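Pectate lyase (Pectobacterium carotovorum, PDB 4U49) cleaves pectate by calcium-dependent beta-elimination, giving unsaturated oligogalacturonides, and probably also acts on highly methylated pectins. Local coordinates at residues 226-231 / 251-256. Numbering follows the deposited sequence.
Sequences DKVLQQ and GKLWRS
Two neighbouring coils of a right-handed parallel beta-helix, the fold of polysaccharide lyase family 3, meet here in register: 226-231 and 251-254 run within 7° of one another. Two bonds flank Lys-227, as a parallel bridge requires: Lys-252 N to Asp-226 O at 2.8 Å, and Val-228 N to Lys-252 O at 2.9 Å, nearly along the C=O axis. At the corner, Leu-229 N reaches Leu-253 O in its carbonyl plane.

The interior side is the tight one. Leu-229 and Leu-253 lie side by side, CD1 to CD1 at 4.1 Å, while the Val-228 side chain crosses Leu-253 obliquely, CB to CD1 at 3.9 Å. The Trp-254 indole, its CG anti to the backbone N (chi1 -171°), presents an edge: CD1 meets Leu-229 CB at 3.7 Å, and NE1 donates to Gln-231 OE1 at 2.9 Å from above the amide plane, 62° separating amide and ring planes. Thr-238 also grips OE1; Ser-236 and Asn-268 O hold NE2, fixing the amide's rotation.

Beyond Leu-229 the backbones part, CA-CA growing from 4.7 Å (Lys-227/Lys-252) to 6.8 Å (Gln-231/Ser-256). Waters there accept from Arg-255 N and Gln-231 N, near Leu-229 O and Arg-255 O respectively. Another supplements the direct bond at Asp-226 O, linking it to partly exposed Lys-252 NZ. Lys-227 salt-bridges Asp-198.

Calcium ligands Asn-216 (weakly bonded to Asp-226) and Ile-195 (beside Val-228) adjoin, metal-free here. Strand 200-202 flanks 226-231, strand 282-287 lies beyond 251-256, and Leu-269 and Ile-271 back Trp-254 and Leu-253.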
ATOM      1  N   ASP A 226      -7.352  -5.252  12.880  1.00 31.04           N
ATOM      2  CA  ASP A 226      -7.138  -5.038  11.454  1.00 27.48           C
ATOM      3  C   ASP A 226      -5.668  -4.778  11.151  1.00 28.33           C
ATOM      4  O   ASP A 226      -4.982  -4.081  11.898  1.00 26.42           O
ATOM      5  CB  ASP A 226      -7.996  -3.875  10.952  1.00 27.12           C
ATOM      6  CG  ASP A 226      -9.482  -4.169  11.032  1.00 35.84           C
ATOM      7  OD1 ASP A 226     -10.266  -3.227  11.274  1.00 39.62           O
ATOM      8  OD2 ASP A 226      -9.865  -5.345  10.854  1.00 38.90           O
ATOM      9  N   LYS A 227      -5.184  -5.352  10.055  1.00 28.35           N
ATOM     10  CA  LYS A 227      -3.796  -5.166   9.658  1.00 26.04           C
ATOM     11  C   LYS A 227      -3.666  -5.168   8.140  1.00 22.86           C
ATOM     12  O   LYS A 227      -4.339  -5.929   7.444  1.00 23.56           O
ATOM     13  CB  LYS A 227      -2.906  -6.248  10.277  1.00 27.13           C
ATOM     14  CG  LYS A 227      -3.190  -7.649   9.776  1.00 35.32           C
ATOM     15  CD  LYS A 227      -3.113  -8.672  10.894  1.00 40.12           C
ATOM     16  CE  LYS A 227      -3.121 -10.086  10.333  1.00 42.87           C
ATOM     17  NZ  LYS A 227      -4.240 -10.299   9.365  1.00 38.57           N
ATOM     18  N   VAL A 228      -2.798  -4.304   7.630  1.00 18.22           N
ATOM     19  CA  VAL A 228      -2.660  -4.125   6.192  1.00 16.77           C
ATOM     20  C   VAL A 228      -1.659  -5.102   5.587  1.00 17.06           C
ATOM     21  O   VAL A 228      -1.943  -5.755   4.583  1.00 14.87           O
ATOM     22  CB  VAL A 228      -2.212  -2.693   5.858  1.00 18.62           C
ATOM     23  CG1 VAL A 228      -2.144  -2.495   4.350  1.00 14.94           C
ATOM     24  CG2 VAL A 228      -3.149  -1.684   6.503  1.00 19.72           C
ATOM     25  N   LEU A 229      -0.486  -5.192   6.206  1.00 18.08           N
ATOM     26  CA  LEU A 229       0.624  -5.958   5.648  1.00 17.51           C
ATOM     27  C   LEU A 229       0.996  -7.128   6.547  1.00 20.15           C
ATOM     28  O   LEU A 229       0.951  -7.021   7.757  1.00 23.38           O
ATOM     29  CB  LEU A 229       1.838  -5.066   5.451  1.00 19.34           C
ATOM     30  CG  LEU A 229       1.627  -3.895   4.505  1.00 19.38           C
ATOM     31  CD1 LEU A 229       2.873  -3.036   4.407  1.00 18.85           C
ATOM     32  CD2 LEU A 229       1.199  -4.388   3.128  1.00 20.07           C
ATOM     33  N   GLN A 230       1.368  -8.251   5.964  1.00 18.16           N
ATOM     34  CA  GLN A 230       1.561  -9.448   6.744  1.00 22.46           C
ATOM     35  C   GLN A 230       2.851 -10.048   6.208  1.00 22.03           C
ATOM     36  O   GLN A 230       3.095 -10.018   4.993  1.00 18.39           O
ATOM     37  CB  GLN A 230       0.269 -10.252   6.581  1.00 27.15           C
ATOM     38  CG  GLN A 230      -0.141 -11.417   7.433  1.00 34.76           C
ATOM     39  CD  GLN A 230       0.472 -11.479   8.792  1.00 36.57           C
ATOM     40  OE1 GLN A 230       0.301 -10.556   9.636  1.00 47.61           O
ATOM     41  NE2 GLN A 230       0.943 -12.694   9.115  1.00 41.32           N
ATOM     42  N   GLN A 231       3.713 -10.481   7.124  1.00 16.60           N
ATOM     43  CA  GLN A 231       5.093 -10.837   6.783  1.00 16.62           C
ATOM     44  C   GLN A 231       5.680 -11.823   7.794  1.00 21.04           C
ATOM     45  O   GLN A 231       6.346 -11.431   8.757  1.00 21.69           O
ATOM     46  CB  GLN A 231       5.985  -9.588   6.726  1.00 20.66           C
ATOM     47  CG  GLN A 231       7.383  -9.818   6.164  1.00 21.76           C
ATOM     48  CD  GLN A 231       8.216  -8.537   6.077  1.00 22.15           C
ATOM     49  OE1 GLN A 231       7.685  -7.462   5.798  1.00 23.74           O
ATOM     50  NE2 GLN A 231       9.524  -8.650   6.328  1.00 21.14           N
ATOM     51  N   GLY A 251      -6.230  -0.512  11.400  1.00 21.77           N
ATOM     52  CA  GLY A 251      -5.672  -1.002  12.647  1.00 24.22           C
ATOM     53  C   GLY A 251      -4.173  -0.774  12.690  1.00 20.17           C
ATOM     54  O   GLY A 251      -3.706   0.245  13.191  1.00 21.27           O
ATOM     55  N   LYS A 252      -3.422  -1.733  12.158  1.00 22.10           N
ATOM     56  CA  LYS A 252      -1.971  -1.622  12.057  1.00 20.05           C
ATOM     57  C   LYS A 252      -1.548  -1.718  10.602  1.00 20.48           C
ATOM     58  O   LYS A 252      -2.156  -2.451   9.824  1.00 23.01           O
ATOM     59  CB  LYS A 252      -1.280  -2.725  12.859  1.00 23.08           C
ATOM     60  CG  LYS A 252      -1.492  -2.657  14.359  1.00 30.38           C
ATOM     61  CD  LYS A 252      -0.717  -3.759  15.068  1.00 27.81           C
ATOM     62  CE  LYS A 252      -1.315  -5.129  14.797  1.00 32.34           C
ATOM     63  NZ  LYS A 252      -2.585  -5.331  15.551  1.00 38.47           N
ATOM     64  N   LEU A 253      -0.505  -0.987  10.225  1.00 19.45           N
ATOM     65  CA  LEU A 253       0.051  -1.156   8.892  1.00 17.81           C
ATOM     66  C   LEU A 253       0.858  -2.447   8.840  1.00 17.47           C
ATOM     67  O   LEU A 253       0.729  -3.233   7.902  1.00 17.83           O
ATOM     68  CB  LEU A 253       0.931   0.031   8.496  1.00 20.39           C
ATOM     69  CG  LEU A 253       1.649  -0.124   7.149  1.00 18.12           C
ATOM     70  CD1 LEU A 253       0.672  -0.002   5.986  1.00 18.38           C
ATOM     71  CD2 LEU A 253       2.779   0.878   7.003  1.00 13.44           C
ATOM     72  N   TRP A 254       1.669  -2.669   9.870  1.00 15.87           N
ATOM     73  CA  TRP A 254       2.682  -3.713   9.829  1.00 16.64           C
ATOM     74  C   TRP A 254       3.195  -4.036  11.231  1.00 15.53           C
ATOM     75  O   TRP A 254       3.556  -3.138  11.992  1.00 15.84           O
ATOM     76  CB  TRP A 254       3.831  -3.262   8.921  1.00 16.47           C
ATOM     77  CG  TRP A 254       4.869  -4.295   8.605  1.00 17.82           C
ATOM     78  CD1 TRP A 254       4.897  -5.124   7.519  1.00 19.01           C
ATOM     79  CD2 TRP A 254       6.052  -4.580   9.357  1.00 16.46           C
ATOM     80  NE1 TRP A 254       6.017  -5.917   7.559  1.00 21.48           N
ATOM     81  CE2 TRP A 254       6.743  -5.603   8.678  1.00 17.01           C
ATOM     82  CE3 TRP A 254       6.591  -4.075  10.544  1.00 14.78           C
ATOM     83  CZ2 TRP A 254       7.946  -6.129   9.145  1.00 15.89           C
ATOM     84  CZ3 TRP A 254       7.784  -4.600  11.007  1.00 16.77           C
ATOM     85  CH2 TRP A 254       8.448  -5.615  10.309  1.00 18.04           C
ATOM     86  N   ARG A 255       3.214  -5.318  11.575  1.00 14.89           N
ATOM     87  CA  ARG A 255       3.766  -5.757  12.855  1.00 16.59           C
ATOM     88  C   ARG A 255       4.420  -7.123  12.714  1.00 14.98           C
ATOM     89  O   ARG A 255       3.758  -8.108  12.382  1.00 18.19           O
ATOM     90  CB  ARG A 255       2.678  -5.798  13.935  1.00 19.31           C
ATOM     91  CG  ARG A 255       3.023  -6.634  15.172  1.00 22.65           C
ATOM     92  CD  ARG A 255       3.941  -5.905  16.148  1.00 21.28           C
ATOM     93  NE  ARG A 255       3.908  -6.514  17.482  1.00 24.45           N
ATOM     94  CZ  ARG A 255       4.901  -7.218  18.023  1.00 25.35           C
ATOM     95  NH1 ARG A 255       4.767  -7.728  19.242  1.00 27.60           N
ATOM     96  NH2 ARG A 255       6.030  -7.409  17.353  1.00 21.93           N
ATOM     97  N   SER A 256       5.728  -7.171  12.940  1.00 16.48           N
ATOM     98  CA  SER A 256       6.444  -8.434  13.019  1.00 14.65           C
ATOM     99  C   SER A 256       5.873  -9.233  14.179  1.00 15.86           C
ATOM    100  O   SER A 256       5.718  -8.706  15.282  1.00 16.26           O
ATOM    101  CB  SER A 256       7.941  -8.202  13.205  1.00 15.36           C
ATOM    102  OG  SER A 256       8.643  -9.421  13.384  1.00 16.17           O
TER
HETATM  103  O   HOH W   1      -4.396  -3.556  14.521  1.00 35.06           O
HETATM  104  O   HOH W   2       1.846  -7.368  10.180  1.00 28.39           O
HETATM  105  O   HOH W   3       3.254  -9.882   9.890  1.00 19.35           O